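Local atomic coordinates of sensor protein, Kinase (Polaromonas sp. JS666, PDB entry 3GRC), a protein that probably works in two-component signalling as a sensor kinase, its CheY-like receiver domain likely taking up a phosphoryl group in a phosphorelay. Residues 9-14 against 20-25; 50-55 against 123-128; 92-97 against 105-110. All coordinates share one frame; numbering follows the deposited sequence.

Overall arrangement
All three contacts fasten helices to a single five-stranded parallel sheet, the core of a CheY-like receiver domain. Interactions 1 and 2 have centres about 14 Å apart and use adjacent strands, joined where Leu10 N faces Ala53 O at 2.9 Å. Interaction 3, centred about 18 Å from interaction 1 and about 17 Å from interaction 2, sits at the far edge of the sheet, on 106-108. The loops beyond the strands of interactions 1 and 3 meet through a salt bridge, Glu13 OE1 to Lys110 NZ at 2.8 Å, beside Asp57, which probably is the phosphoacceptor, as in relatives. Interaction 2 meets interaction 3 where Ala124 packs on Ser105.

Interaction 1: residues 9-14 against 20-25; sequences ILICED and RLLNLM
Ile11 against Leu22 and Asn23 is an apolar strand-to-helix contact in the main, in which one methyl also rests on helix backbone; it lies in the buried core, where strand 8-12 meets the inner side of helix 16-28. The Ile11 CG2 methyl meets Leu22 CD1 at 3.6 Å, and Ile11 CD1 reaches farther, to 3.6 Å from Leu22 CB and 3.4 Å from Asn23 N. The reach of CD1 follows from the torsions: CG1 stands anti to the carbonyl carbon and CD1 continues extended from it (chi2 172°), which lays the methyl against the helix backbone itself. Leu22 comes from the helix at a slant to Ile11, its CD1 against the CG2 methyl. Ile11 CD1 also comes to 4.1 Å from Asn23 CB, so it is lodged where the two consecutive helix residues join.

This is the first step of a right-handed beta-alpha-beta unit, in which strand 8-12 leads through helix 16-28 to strand 32-36, the opening unit of the receiver fold. Ile11 also touches Leu26 one turn on and Thr55 on the neighbouring strand, while Ser33 adds cover from strand 32-36.

Asn23 turns its amide away from the greasy centre, CG anti to the backbone N (chi1 180°). There ND2 is hydrogen-bonded to Ser33 OG, tying the helix to the next strand, and OD1 takes a weak, bent bond from Arg20 NH1 at 2.8 Å (129° at the hydrogen). Past the end of the strand, Glu13 aims its CB at the helix and touches Ile18 and Ala19; its OE1 forms a salt bridge with Lys110, and its OE2 accepts a hydrogen bond from Asp15 N.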
ATOM      1  N   ILE A   9       0.904  -1.434   9.184  1.00 21.98           N
ATOM      2  CA  ILE A   9       0.687  -1.127   7.769  1.00 21.04           C
ATOM      3  C   ILE A   9      -0.003   0.220   7.575  1.00 19.79           C
ATOM      4  O   ILE A   9      -0.925   0.552   8.308  1.00 21.58           O
ATOM      5  CB  ILE A   9      -0.212  -2.192   7.107  1.00 21.09           C
ATOM      6  CG1 ILE A   9       0.363  -3.591   7.336  1.00 21.01           C
ATOM      7  CG2 ILE A   9      -0.374  -1.897   5.623  1.00 20.69           C
ATOM      8  CD1 ILE A   9       1.749  -3.780   6.801  1.00 21.80           C
ATOM      9  N   LEU A  10       0.443   1.004   6.601  1.00 18.59           N
ATOM     10  CA  LEU A  10      -0.215   2.273   6.327  1.00 16.72           C
ATOM     11  C   LEU A  10      -1.156   2.074   5.134  1.00 16.98           C
ATOM     12  O   LEU A  10      -0.714   1.810   4.019  1.00 18.51           O
ATOM     13  CB  LEU A  10       0.798   3.371   6.005  1.00 17.81           C
ATOM     14  CG  LEU A  10       0.203   4.715   5.562  1.00 19.09           C
ATOM     15  CD1 LEU A  10      -0.588   5.367   6.692  1.00 18.49           C
ATOM     16  CD2 LEU A  10       1.334   5.636   5.127  1.00 22.56           C
ATOM     17  N   ILE A  11      -2.450   2.185   5.395  1.00 14.98           N
ATOM     18  CA  ILE A  11      -3.482   2.029   4.383  1.00 16.26           C
ATOM     19  C   ILE A  11      -3.850   3.365   3.743  1.00 16.73           C
ATOM     20  O   ILE A  11      -4.377   4.248   4.415  1.00 19.09           O
ATOM     21  CB  ILE A  11      -4.780   1.462   4.998  1.00 14.85           C
ATOM     22  CG1 ILE A  11      -4.496   0.139   5.696  1.00 14.02           C
ATOM     23  CG2 ILE A  11      -5.849   1.321   3.921  1.00 13.00           C
ATOM     24  CD1 ILE A  11      -5.673  -0.371   6.487  1.00 12.37           C
ATOM     25  N   CYS A  12      -3.581   3.510   2.454  1.00 18.12           N
ATOM     26  CA  CYS A  12      -3.929   4.733   1.745  1.00 18.71           C
ATOM     27  C   CYS A  12      -5.047   4.332   0.802  1.00 20.31           C
ATOM     28  O   CYS A  12      -4.807   3.692  -0.236  1.00 19.92           O
ATOM     29  CB  CYS A  12      -2.733   5.266   0.961  1.00 21.54           C
ATOM     30  SG  CYS A  12      -3.039   6.741  -0.029  1.00 25.21           S
ATOM     31  N   GLU A  13      -6.270   4.706   1.171  1.00 19.25           N
ATOM     32  CA  GLU A  13      -7.448   4.346   0.396  1.00 19.34           C
ATOM     33  C   GLU A  13      -8.482   5.460   0.399  1.00 20.00           C
ATOM     34  O   GLU A  13      -8.828   6.010   1.443  1.00 18.10           O
ATOM     35  CB  GLU A  13      -8.046   3.051   0.972  1.00 19.25           C
ATOM     36  CG  GLU A  13      -9.469   2.686   0.520  1.00 20.02           C
ATOM     37  CD  GLU A  13      -9.588   2.382  -0.962  1.00 19.68           C
ATOM     38  OE1 GLU A  13      -8.916   1.455  -1.443  1.00 22.25           O
ATOM     39  OE2 GLU A  13     -10.361   3.070  -1.644  1.00 25.73           O
ATOM     40  N   ASP A  14      -8.958   5.790  -0.785  1.00 19.10           N
ATOM     41  CA  ASP A  14      -9.953   6.830  -0.953  1.00 21.25           C
ATOM     42  C   ASP A  14     -11.347   6.451  -0.432  1.00 20.76           C
ATOM     43  O   ASP A  14     -12.073   7.301   0.081  1.00 22.89           O
ATOM     44  CB  ASP A  14     -10.054   7.209  -2.433  1.00 21.89           C
ATOM     45  CG  ASP A  14     -11.112   8.264  -2.693  1.00 24.98           C
ATOM     46  OD1 ASP A  14     -10.957   9.398  -2.211  1.00 25.30           O
ATOM     47  OD2 ASP A  14     -12.110   7.954  -3.370  1.00 30.05           O
ATOM     48  N   ARG A  20     -11.675   0.777   5.900  1.00 11.97           N
ATOM     49  CA  ARG A  20     -12.051   0.049   7.096  1.00 12.34           C
ATOM     50  C   ARG A  20     -11.946  -1.466   6.864  1.00 11.93           C
ATOM     51  O   ARG A  20     -11.525  -2.194   7.753  1.00 14.80           O
ATOM     52  CB  ARG A  20     -13.475   0.443   7.539  1.00 13.00           C
ATOM     53  CG  ARG A  20     -13.999  -0.259   8.808  1.00 15.32           C
ATOM     54  CD  ARG A  20     -13.110  -0.061  10.049  1.00 17.86           C
ATOM     55  NE  ARG A  20     -13.806  -0.470  11.269  1.00 18.10           N
ATOM     56  CZ  ARG A  20     -13.223  -0.918  12.380  1.00 17.92           C
ATOM     57  NH1 ARG A  20     -11.902  -1.031  12.464  1.00 14.36           N
ATOM     58  NH2 ARG A  20     -13.980  -1.270  13.409  1.00 15.21           N
ATOM     59  N   LEU A  21     -12.322  -1.942   5.678  1.00 13.16           N
ATOM     60  CA  LEU A  21     -12.228  -3.378   5.387  1.00 13.47           C
ATOM     61  C   LEU A  21     -10.754  -3.790   5.521  1.00 13.73           C
ATOM     62  O   LEU A  21     -10.436  -4.791   6.177  1.00 14.46           O
ATOM     63  CB  LEU A  21     -12.721  -3.707   3.960  1.00 11.20           C
ATOM     64  CG  LEU A  21     -12.567  -5.157   3.422  1.00 14.27           C
ATOM     65  CD1 LEU A  21     -13.418  -6.122   4.248  1.00 12.12           C
ATOM     66  CD2 LEU A  21     -12.974  -5.246   1.938  1.00 11.63           C
ATOM     67  N   LEU A  22      -9.861  -3.008   4.912  1.00 13.49           N
ATOM     68  CA  LEU A  22      -8.436  -3.328   4.986  1.00 13.52           C
ATOM     69  C   LEU A  22      -7.984  -3.312   6.447  1.00 13.30           C
ATOM     70  O   LEU A  22      -7.332  -4.245   6.902  1.00 13.70           O
ATOM     71  CB  LEU A  22      -7.598  -2.353   4.141  1.00 10.96           C
ATOM     72  CG  LEU A  22      -7.686  -2.547   2.610  1.00 12.94           C
ATOM     73  CD1 LEU A  22      -7.066  -1.369   1.906  1.00  9.46           C
ATOM     74  CD2 LEU A  22      -6.982  -3.834   2.209  1.00 10.38           C
ATOM     75  N   ASN A  23      -8.366  -2.271   7.178  1.00 12.28           N
ATOM     76  CA  ASN A  23      -8.011  -2.172   8.589  1.00 14.76           C
ATOM     77  C   ASN A  23      -8.435  -3.455   9.330  1.00 15.92           C
ATOM     78  O   ASN A  23      -7.637  -4.034  10.061  1.00 18.29           O
ATOM     79  CB  ASN A  23      -8.675  -0.939   9.227  1.00 15.55           C
ATOM     80  CG  ASN A  23      -8.343  -0.787  10.706  1.00 18.52           C
ATOM     81  OD1 ASN A  23      -9.235  -0.739  11.541  1.00 22.52           O
ATOM     82  ND2 ASN A  23      -7.057  -0.698  11.030  1.00 17.77           N
ATOM     83  N   LEU A  24      -9.674  -3.904   9.123  1.00 16.75           N
ATOM     84  CA  LEU A  24     -10.177  -5.120   9.775  1.00 16.59           C
ATOM     85  C   LEU A  24      -9.526  -6.422   9.278  1.00 18.74           C
ATOM     86  O   LEU A  24      -9.220  -7.292  10.094  1.00 18.38           O
ATOM     87  CB  LEU A  24     -11.697  -5.209   9.629  1.00 15.06           C
ATOM     88  CG  LEU A  24     -12.397  -4.084  10.391  1.00 16.81           C
ATOM     89  CD1 LEU A  24     -13.869  -3.993   9.961  1.00 13.29           C
ATOM     90  CD2 LEU A  24     -12.248  -4.339  11.903  1.00 16.23           C
HETATM   91  N   MSE A  25      -9.327  -6.571   7.961  1.00 17.28           N
HETATM   92  CA  MSE A  25      -8.660  -7.778   7.409  1.00 20.46           C
HETATM   93  C   MSE A  25      -7.205  -7.879   7.906  1.00 19.68           C
HETATM   94  O   MSE A  25      -6.705  -8.960   8.229  1.00 20.19           O
HETATM   95  CB  MSE A  25      -8.603  -7.743   5.864  1.00 21.95           C
HETATM   96  CG  MSE A  25      -9.891  -7.910   5.121  1.00 24.20           C
HETATM   97 SE   MSE A  25      -9.539  -7.930   3.185  1.00 30.49          SE
HETATM   98  CE  MSE A  25     -11.362  -8.459   2.680  1.00 25.87           C
TER

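Interaction 2: residues 50-55 against 123-128; sequences PYAAMT and RAIDNM
Ile125 presses its CG1-CD1 arm onto Ala52 and Ala53, and these two small residues make up the other half of a partly buried apolar contact. The end methyl, CD1, sits 3.6 Å from Ala52 CB, while CG1, one carbon back, lies 4.0 Å from Ala53 CB. Between the two touches the arm passes the backbone: Ile125 CG1 is 3.7 Å from Ala52 O. The arm gets there because CG1 is anti to the carbonyl carbon (chi1 -64°) and CD1 is extended beyond it (chi2 177°), which carries the branch outward to the chain entering the sheet. With only alanine methyls as side chains on this side, the helix backbone can come near; the CA atoms of Ala52 and Ile125 are 6.4 Å apart. An alanine here would remove both CG1 and CD1, and would probably leave a gap over Ala52 and Ala53 and weaken the hold of the helix end on the sheet.

The contact joins the last turns of the C-terminal helix 114-128 to the start of the central strand 53-56, a helix-on-sheet packing of the receiver fold that brings together parts far apart in sequence. In the next shell Phe31 also lies against Ile125, and Pro7 against Ala52. Ala82 of the adjacent strand touches both Ala53 and Ala124, extending the apolar floor beneath the helix. Backbone bonds fix the strand on both flanks, Ala53 and Thr55 with Leu10, Met54 with Ala82 and Val84; Ala52, just before it, bonds Arg8. Two residues ahead of the strand, Tyr51 OH hydrogen-bonds Asp34 and Gln45.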
ATOM      1  N   PRO A  50       7.312   4.341  12.128  1.00 39.45           N
ATOM      2  CA  PRO A  50       7.765   3.159  11.391  1.00 38.42           C
ATOM      3  C   PRO A  50       6.607   2.315  10.860  1.00 36.08           C
ATOM      4  O   PRO A  50       5.668   2.005  11.600  1.00 37.13           O
ATOM      5  CB  PRO A  50       8.593   2.397  12.431  1.00 39.00           C
ATOM      6  CG  PRO A  50       9.067   3.482  13.364  1.00 40.04           C
ATOM      7  CD  PRO A  50       7.815   4.305  13.513  1.00 40.10           C
ATOM      8  N   TYR A  51       6.685   1.962   9.580  1.00 32.88           N
ATOM      9  CA  TYR A  51       5.678   1.132   8.919  1.00 31.04           C
ATOM     10  C   TYR A  51       6.371  -0.018   8.198  1.00 29.75           C
ATOM     11  O   TYR A  51       7.382   0.190   7.539  1.00 30.03           O
ATOM     12  CB  TYR A  51       4.877   1.951   7.902  1.00 30.52           C
ATOM     13  CG  TYR A  51       3.852   2.869   8.523  1.00 28.87           C
ATOM     14  CD1 TYR A  51       2.728   2.355   9.168  1.00 26.40           C
ATOM     15  CD2 TYR A  51       4.038   4.250   8.516  1.00 28.01           C
ATOM     16  CE1 TYR A  51       1.824   3.193   9.794  1.00 26.56           C
ATOM     17  CE2 TYR A  51       3.138   5.099   9.142  1.00 27.09           C
ATOM     18  CZ  TYR A  51       2.035   4.569   9.783  1.00 26.86           C
ATOM     19  OH  TYR A  51       1.171   5.415  10.430  1.00 26.12           O
ATOM     20  N   ALA A  52       5.835  -1.226   8.334  1.00 28.09           N
ATOM     21  CA  ALA A  52       6.406  -2.396   7.671  1.00 26.81           C
ATOM     22  C   ALA A  52       6.051  -2.351   6.182  1.00 26.85           C
ATOM     23  O   ALA A  52       6.794  -2.866   5.342  1.00 27.04           O
ATOM     24  CB  ALA A  52       5.864  -3.668   8.288  1.00 24.72           C
ATOM     25  N   ALA A  53       4.916  -1.735   5.857  1.00 24.71           N
ATOM     26  CA  ALA A  53       4.489  -1.646   4.477  1.00 24.05           C
ATOM     27  C   ALA A  53       3.302  -0.707   4.305  1.00 24.77           C
ATOM     28  O   ALA A  53       2.710  -0.245   5.269  1.00 24.83           O
ATOM     29  CB  ALA A  53       4.127  -3.032   3.960  1.00 24.42           C
HETATM   30  N   MSE A  54       2.975  -0.421   3.057  1.00 24.54           N
HETATM   31  CA  MSE A  54       1.850   0.435   2.691  1.00 24.55           C
HETATM   32  C   MSE A  54       1.014  -0.251   1.623  1.00 23.61           C
HETATM   33  O   MSE A  54       1.548  -0.976   0.774  1.00 24.34           O
HETATM   34  CB  MSE A  54       2.336   1.787   2.120  1.00 28.21           C
HETATM   35  CG  MSE A  54       1.233   2.689   1.541  1.00 34.53           C
HETATM   36 SE   MSE A  54       1.924   4.481   1.032  1.00 41.64          SE
HETATM   37  CE  MSE A  54       0.173   5.263   0.510  1.00 39.67           C
ATOM     38  N   THR A  55      -0.295  -0.049   1.674  1.00 20.02           N
ATOM     39  CA  THR A  55      -1.176  -0.573   0.641  1.00 19.74           C
ATOM     40  C   THR A  55      -1.603   0.695  -0.079  1.00 19.63           C
ATOM     41  O   THR A  55      -1.908   1.709   0.563  1.00 19.32           O
ATOM     42  CB  THR A  55      -2.417  -1.303   1.212  1.00 19.40           C
ATOM     43  OG1 THR A  55      -3.270  -0.375   1.891  1.00 17.58           O
ATOM     44  CG2 THR A  55      -1.983  -2.388   2.174  1.00 21.66           C
ATOM     45  N   ARG A 123       5.180 -11.565   2.137  1.00 32.86           N
ATOM     46  CA  ARG A 123       6.179 -11.729   1.087  1.00 36.37           C
ATOM     47  C   ARG A 123       6.900 -10.405   0.852  1.00 36.49           C
ATOM     48  O   ARG A 123       8.128 -10.337   0.914  1.00 37.01           O
ATOM     49  CB  ARG A 123       5.512 -12.149  -0.233  1.00 40.14           C
ATOM     50  CG  ARG A 123       5.744 -13.587  -0.676  1.00 43.87           C
ATOM     51  CD  ARG A 123       5.088 -14.565   0.274  1.00 49.65           C
ATOM     52  NE  ARG A 123       5.246 -15.961  -0.137  1.00 53.37           N
ATOM     53  CZ  ARG A 123       4.772 -16.478  -1.270  1.00 55.33           C
ATOM     54  NH1 ARG A 123       4.105 -15.720  -2.135  1.00 54.11           N
ATOM     55  NH2 ARG A 123       4.956 -17.768  -1.530  1.00 56.15           N
ATOM     56  N   ALA A 124       6.125  -9.356   0.583  1.00 35.06           N
ATOM     57  CA  ALA A 124       6.683  -8.033   0.302  1.00 36.04           C
ATOM     58  C   ALA A 124       7.603  -7.511   1.399  1.00 37.02           C
ATOM     59  O   ALA A 124       8.683  -6.984   1.120  1.00 36.54           O
ATOM     60  CB  ALA A 124       5.563  -7.041   0.049  1.00 34.24           C
ATOM     61  N   ILE A 125       7.170  -7.649   2.646  1.00 38.68           N
ATOM     62  CA  ILE A 125       7.958  -7.195   3.781  1.00 40.36           C
ATOM     63  C   ILE A 125       9.279  -7.959   3.887  1.00 42.65           C
ATOM     64  O   ILE A 125      10.344  -7.353   4.035  1.00 42.47           O
ATOM     65  CB  ILE A 125       7.166  -7.351   5.091  1.00 38.99           C
ATOM     66  CG1 ILE A 125       5.929  -6.438   5.053  1.00 38.14           C
ATOM     67  CG2 ILE A 125       8.068  -7.041   6.291  1.00 37.25           C
ATOM     68  CD1 ILE A 125       5.024  -6.549   6.277  1.00 36.16           C
ATOM     69  N   ASP A 126       9.213  -9.286   3.791  1.00 45.29           N
ATOM     70  CA  ASP A 126      10.417 -10.111   3.886  1.00 47.51           C
ATOM     71  C   ASP A 126      11.374  -9.938   2.706  1.00 48.74           C
ATOM     72  O   ASP A 126      12.592 -10.013   2.879  1.00 49.39           O
ATOM     73  CB  ASP A 126      10.039 -11.589   4.063  1.00 48.38           C
ATOM     74  CG  ASP A 126       9.232 -11.837   5.337  1.00 49.50           C
ATOM     75  OD1 ASP A 126       9.470 -11.138   6.355  1.00 50.35           O
ATOM     76  OD2 ASP A 126       8.370 -12.742   5.321  1.00 48.13           O
ATOM     77  N   ASN A 127      10.844  -9.691   1.512  1.00 50.39           N
ATOM     78  CA  ASN A 127      11.714  -9.497   0.364  1.00 51.08           C
ATOM     79  C   ASN A 127      12.399  -8.164   0.443  1.00 50.34           C
ATOM     80  O   ASN A 127      13.561  -8.060   0.110  1.00 51.12           O
ATOM     81  CB  ASN A 127      10.957  -9.603  -0.959  1.00 53.80           C
ATOM     82  CG  ASN A 127      11.810  -9.175  -2.150  1.00 57.15           C
ATOM     83  OD1 ASN A 127      12.641  -9.943  -2.656  1.00 59.59           O
ATOM     84  ND2 ASN A 127      11.631  -7.927  -2.581  1.00 58.81           N
HETATM   85  N   MSE A 128      11.691  -7.139   0.893  1.00 51.50           N
HETATM   86  CA  MSE A 128      12.322  -5.824   1.001  1.00 52.67           C
HETATM   87  C   MSE A 128      13.353  -5.758   2.108  1.00 53.76           C
HETATM   88  O   MSE A 128      14.290  -4.970   2.038  1.00 53.99           O
HETATM   89  CB  MSE A 128      11.277  -4.752   1.223  1.00 57.04           C
HETATM   90  CG  MSE A 128      11.555  -3.430   0.541  1.00 59.11           C
HETATM   91 SE   MSE A 128      11.093  -3.557  -1.334  1.00 70.03          SE
HETATM   92  CE  MSE A 128       9.889  -5.098  -1.174  1.00 58.01           C
TER

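Interaction 3: residues 92-97 against 105-110; sequences EGELEF and STWLEK
Glu94 runs out from its helix with CG trans to the backbone N (chi1 175°) and the chain extended beyond, while Trp107 sets CG anti to the carbonyl carbon (chi1 -60°); together these torsions lay the glutamate chain over one face of the indole, its carboxylate reaching the CG-CD1 bond and Trp107 CB. Glu94 CA rests over the six-membered ring, 3.5 Å from its centroid and almost straight above it, a CH-pi contact. Farther along, CB is 3.4 Å from Trp107 CD2, and the carboxyl carbon CD lies 3.5 Å from Trp107 CD1. The carboxylate is nearly parallel to the ring, their planes 9° apart. Gly93 follows the outer part of the indole, its C atom 3.6 Å from Trp107 CZ3, approaching obliquely.

One water ties the end of the glutamate back to the strand: it donates to Glu94 OE2 at 3.2 Å and accepts from Trp107 N at 3.0 Å. The helix 90-97 packs on edge strand 106-108, the closing half of a beta-alpha-beta unit that starts at strand 82-86. Val85, Leu58 and Leu102 also touch the tryptophan, and Asn98 OD1 takes a weak hydrogen bond from its NE1. Near the start of the helix segment, Glu92 OE1 and Glu109 OE2 are 4.5 Å apart, like charges facing each other.

Chemically, the indole serves as an apolar slab for the aliphatic part of Glu94, while the negative end is probably placed by the packing of the rest of its chain and by the water-mediated link to Trp107 N, rather than by attraction to the ring.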
ATOM      1  N   GLU A  92      -4.472  -3.246 -15.155  1.00 39.61           N
ATOM      2  CA  GLU A  92      -4.104  -2.302 -16.207  1.00 39.67           C
ATOM      3  C   GLU A  92      -3.087  -1.273 -15.710  1.00 37.20           C
ATOM      4  O   GLU A  92      -2.323  -0.725 -16.497  1.00 33.88           O
ATOM      5  CB  GLU A  92      -5.338  -1.584 -16.764  1.00 44.36           C
ATOM      6  CG  GLU A  92      -6.360  -1.146 -15.725  1.00 50.75           C
ATOM      7  CD  GLU A  92      -7.461  -2.186 -15.493  1.00 53.99           C
ATOM      8  OE1 GLU A  92      -7.184  -3.265 -14.915  1.00 55.20           O
ATOM      9  OE2 GLU A  92      -8.615  -1.915 -15.897  1.00 55.54           O
ATOM     10  N   GLY A  93      -3.084  -1.013 -14.402  1.00 36.03           N
ATOM     11  CA  GLY A  93      -2.142  -0.063 -13.844  1.00 33.70           C
ATOM     12  C   GLY A  93      -0.745  -0.657 -13.859  1.00 32.68           C
ATOM     13  O   GLY A  93       0.239   0.030 -14.130  1.00 32.12           O
ATOM     14  N   GLU A  94      -0.673  -1.951 -13.567  1.00 32.41           N
ATOM     15  CA  GLU A  94       0.580  -2.704 -13.541  1.00 34.24           C
ATOM     16  C   GLU A  94       1.164  -2.820 -14.948  1.00 35.33           C
ATOM     17  O   GLU A  94       2.358  -2.602 -15.164  1.00 33.36           O
ATOM     18  CB  GLU A  94       0.327  -4.106 -12.976  1.00 33.57           C
ATOM     19  CG  GLU A  94       1.530  -5.057 -13.008  1.00 35.24           C
ATOM     20  CD  GLU A  94       1.229  -6.412 -12.373  1.00 35.81           C
ATOM     21  OE1 GLU A  94       0.040  -6.726 -12.162  1.00 37.48           O
ATOM     22  OE2 GLU A  94       2.181  -7.165 -12.092  1.00 37.57           O
ATOM     23  N   LEU A  95       0.300  -3.176 -15.895  1.00 35.88           N
ATOM     24  CA  LEU A  95       0.684  -3.333 -17.288  1.00 38.08           C
ATOM     25  C   LEU A  95       1.248  -2.035 -17.853  1.00 40.17           C
ATOM     26  O   LEU A  95       2.162  -2.043 -18.678  1.00 41.00           O
ATOM     27  CB  LEU A  95      -0.537  -3.758 -18.110  1.00 38.32           C
ATOM     28  CG  LEU A  95      -0.359  -3.997 -19.606  1.00 38.49           C
ATOM     29  CD1 LEU A  95       0.582  -5.181 -19.825  1.00 38.21           C
ATOM     30  CD2 LEU A  95      -1.722  -4.244 -20.246  1.00 39.53           C
ATOM     31  N   GLU A  96       0.717  -0.915 -17.383  1.00 42.35           N
ATOM     32  CA  GLU A  96       1.135   0.392 -17.865  1.00 43.80           C
ATOM     33  C   GLU A  96       2.330   1.037 -17.166  1.00 43.43           C
ATOM     34  O   GLU A  96       3.158   1.666 -17.824  1.00 43.77           O
ATOM     35  CB  GLU A  96      -0.054   1.345 -17.790  1.00 46.22           C
ATOM     36  CG  GLU A  96       0.060   2.589 -18.642  1.00 51.17           C
ATOM     37  CD  GLU A  96      -1.224   3.405 -18.622  1.00 54.34           C
ATOM     38  OE1 GLU A  96      -2.314   2.786 -18.658  1.00 55.69           O
ATOM     39  OE2 GLU A  96      -1.147   4.653 -18.582  1.00 54.57           O
ATOM     40  N   PHE A  97       2.431   0.871 -15.845  1.00 42.66           N
ATOM     41  CA  PHE A  97       3.493   1.520 -15.068  1.00 41.28           C
ATOM     42  C   PHE A  97       4.521   0.693 -14.305  1.00 39.82           C
ATOM     43  O   PHE A  97       5.545   1.235 -13.884  1.00 40.64           O
ATOM     44  CB  PHE A  97       2.858   2.480 -14.064  1.00 42.58           C
ATOM     45  CG  PHE A  97       1.929   3.470 -14.683  1.00 45.23           C
ATOM     46  CD1 PHE A  97       2.416   4.485 -15.499  1.00 46.70           C
ATOM     47  CD2 PHE A  97       0.559   3.373 -14.476  1.00 46.30           C
ATOM     48  CE1 PHE A  97       1.554   5.397 -16.096  1.00 46.40           C
ATOM     49  CE2 PHE A  97      -0.314   4.281 -15.067  1.00 47.61           C
ATOM     50  CZ  PHE A  97       0.187   5.292 -15.885  1.00 47.16           C
ATOM     51  N   SER A 105       5.644  -4.597  -4.891  1.00 30.17           N
ATOM     52  CA  SER A 105       5.686  -6.039  -4.722  1.00 29.62           C
ATOM     53  C   SER A 105       4.578  -6.811  -5.424  1.00 28.53           C
ATOM     54  O   SER A 105       4.842  -7.802  -6.105  1.00 27.31           O
ATOM     55  CB  SER A 105       5.688  -6.378  -3.232  1.00 29.71           C
ATOM     56  OG  SER A 105       6.813  -5.790  -2.594  1.00 34.47           O
ATOM     57  N   THR A 106       3.343  -6.364  -5.254  1.00 26.91           N
ATOM     58  CA  THR A 106       2.207  -7.039  -5.861  1.00 25.76           C
ATOM     59  C   THR A 106       1.096  -6.057  -6.173  1.00 23.26           C
ATOM     60  O   THR A 106       0.873  -5.109  -5.429  1.00 22.20           O
ATOM     61  CB  THR A 106       1.595  -8.100  -4.921  1.00 27.81           C
ATOM     62  OG1 THR A 106       2.623  -8.742  -4.157  1.00 31.38           O
ATOM     63  CG2 THR A 106       0.855  -9.150  -5.738  1.00 28.90           C
ATOM     64  N   TRP A 107       0.398  -6.310  -7.275  1.00 22.26           N
ATOM     65  CA  TRP A 107      -0.719  -5.494  -7.717  1.00 23.05           C
ATOM     66  C   TRP A 107      -1.974  -6.346  -7.528  1.00 24.71           C
ATOM     67  O   TRP A 107      -2.191  -7.310  -8.261  1.00 25.64           O
ATOM     68  CB  TRP A 107      -0.550  -5.120  -9.192  1.00 20.86           C
ATOM     69  CG  TRP A 107       0.703  -4.343  -9.463  1.00 21.80           C
ATOM     70  CD1 TRP A 107       1.987  -4.805  -9.388  1.00 20.88           C
ATOM     71  CD2 TRP A 107       0.799  -2.970  -9.822  1.00 22.32           C
ATOM     72  NE1 TRP A 107       2.878  -3.807  -9.698  1.00 24.11           N
ATOM     73  CE2 TRP A 107       2.159  -2.647 -10.000  1.00 23.79           C
ATOM     74  CE3 TRP A 107      -0.146  -1.952 -10.076  1.00 24.02           C
ATOM     75  CZ2 TRP A 107       2.627  -1.387 -10.344  1.00 22.03           C
ATOM     76  CZ3 TRP A 107       0.305  -0.678 -10.426  1.00 24.78           C
ATOM     77  CH2 TRP A 107       1.680  -0.417 -10.580  1.00 24.39           C
ATOM     78  N   LEU A 108      -2.785  -5.993  -6.538  1.00 24.39           N
ATOM     79  CA  LEU A 108      -4.006  -6.733  -6.222  1.00 24.67           C
ATOM     80  C   LEU A 108      -5.267  -6.016  -6.680  1.00 24.51           C
ATOM     81  O   LEU A 108      -5.401  -4.807  -6.510  1.00 22.59           O
ATOM     82  CB  LEU A 108      -4.107  -6.979  -4.707  1.00 24.84           C
ATOM     83  CG  LEU A 108      -2.969  -7.757  -4.049  1.00 27.34           C
ATOM     84  CD1 LEU A 108      -3.295  -8.048  -2.585  1.00 28.23           C
ATOM     85  CD2 LEU A 108      -2.772  -9.056  -4.802  1.00 30.25           C
ATOM     86  N   GLU A 109      -6.198  -6.783  -7.234  1.00 23.98           N
ATOM     87  CA  GLU A 109      -7.465  -6.234  -7.701  1.00 27.62           C
ATOM     88  C   GLU A 109      -8.553  -6.269  -6.622  1.00 25.98           C
ATOM     89  O   GLU A 109      -8.377  -6.843  -5.555  1.00 23.40           O
ATOM     90  CB  GLU A 109      -7.956  -7.021  -8.929  1.00 32.29           C
ATOM     91  CG  GLU A 109      -7.068  -6.864 -10.164  1.00 43.39           C
ATOM     92  CD  GLU A 109      -7.595  -7.601 -11.384  1.00 47.91           C
ATOM     93  OE1 GLU A 109      -7.731  -8.844 -11.319  1.00 49.71           O
ATOM     94  OE2 GLU A 109      -7.865  -6.931 -12.409  1.00 51.74           O
ATOM     95  N   LYS A 110      -9.667  -5.616  -6.916  1.00 26.24           N
ATOM     96  CA  LYS A 110     -10.825  -5.600  -6.041  1.00 28.45           C
ATOM     97  C   LYS A 110     -11.888  -6.277  -6.910  1.00 29.86           C
ATOM     98  O   LYS A 110     -11.925  -6.065  -8.121  1.00 31.86           O
ATOM     99  CB  LYS A 110     -11.247  -4.166  -5.711  1.00 27.67           C
ATOM    100  CG  LYS A 110     -10.307  -3.408  -4.753  1.00 26.85           C
ATOM    101  CD  LYS A 110     -10.745  -1.969  -4.615  1.00 24.18           C
ATOM    102  CE  LYS A 110      -9.779  -1.129  -3.784  1.00 25.25           C
ATOM    103  NZ  LYS A 110     -10.154   0.332  -3.746  1.00 25.09           N
TER
HETATM  104  O   HOH W   1       1.083  -8.346  -9.301  1.00 33.06           O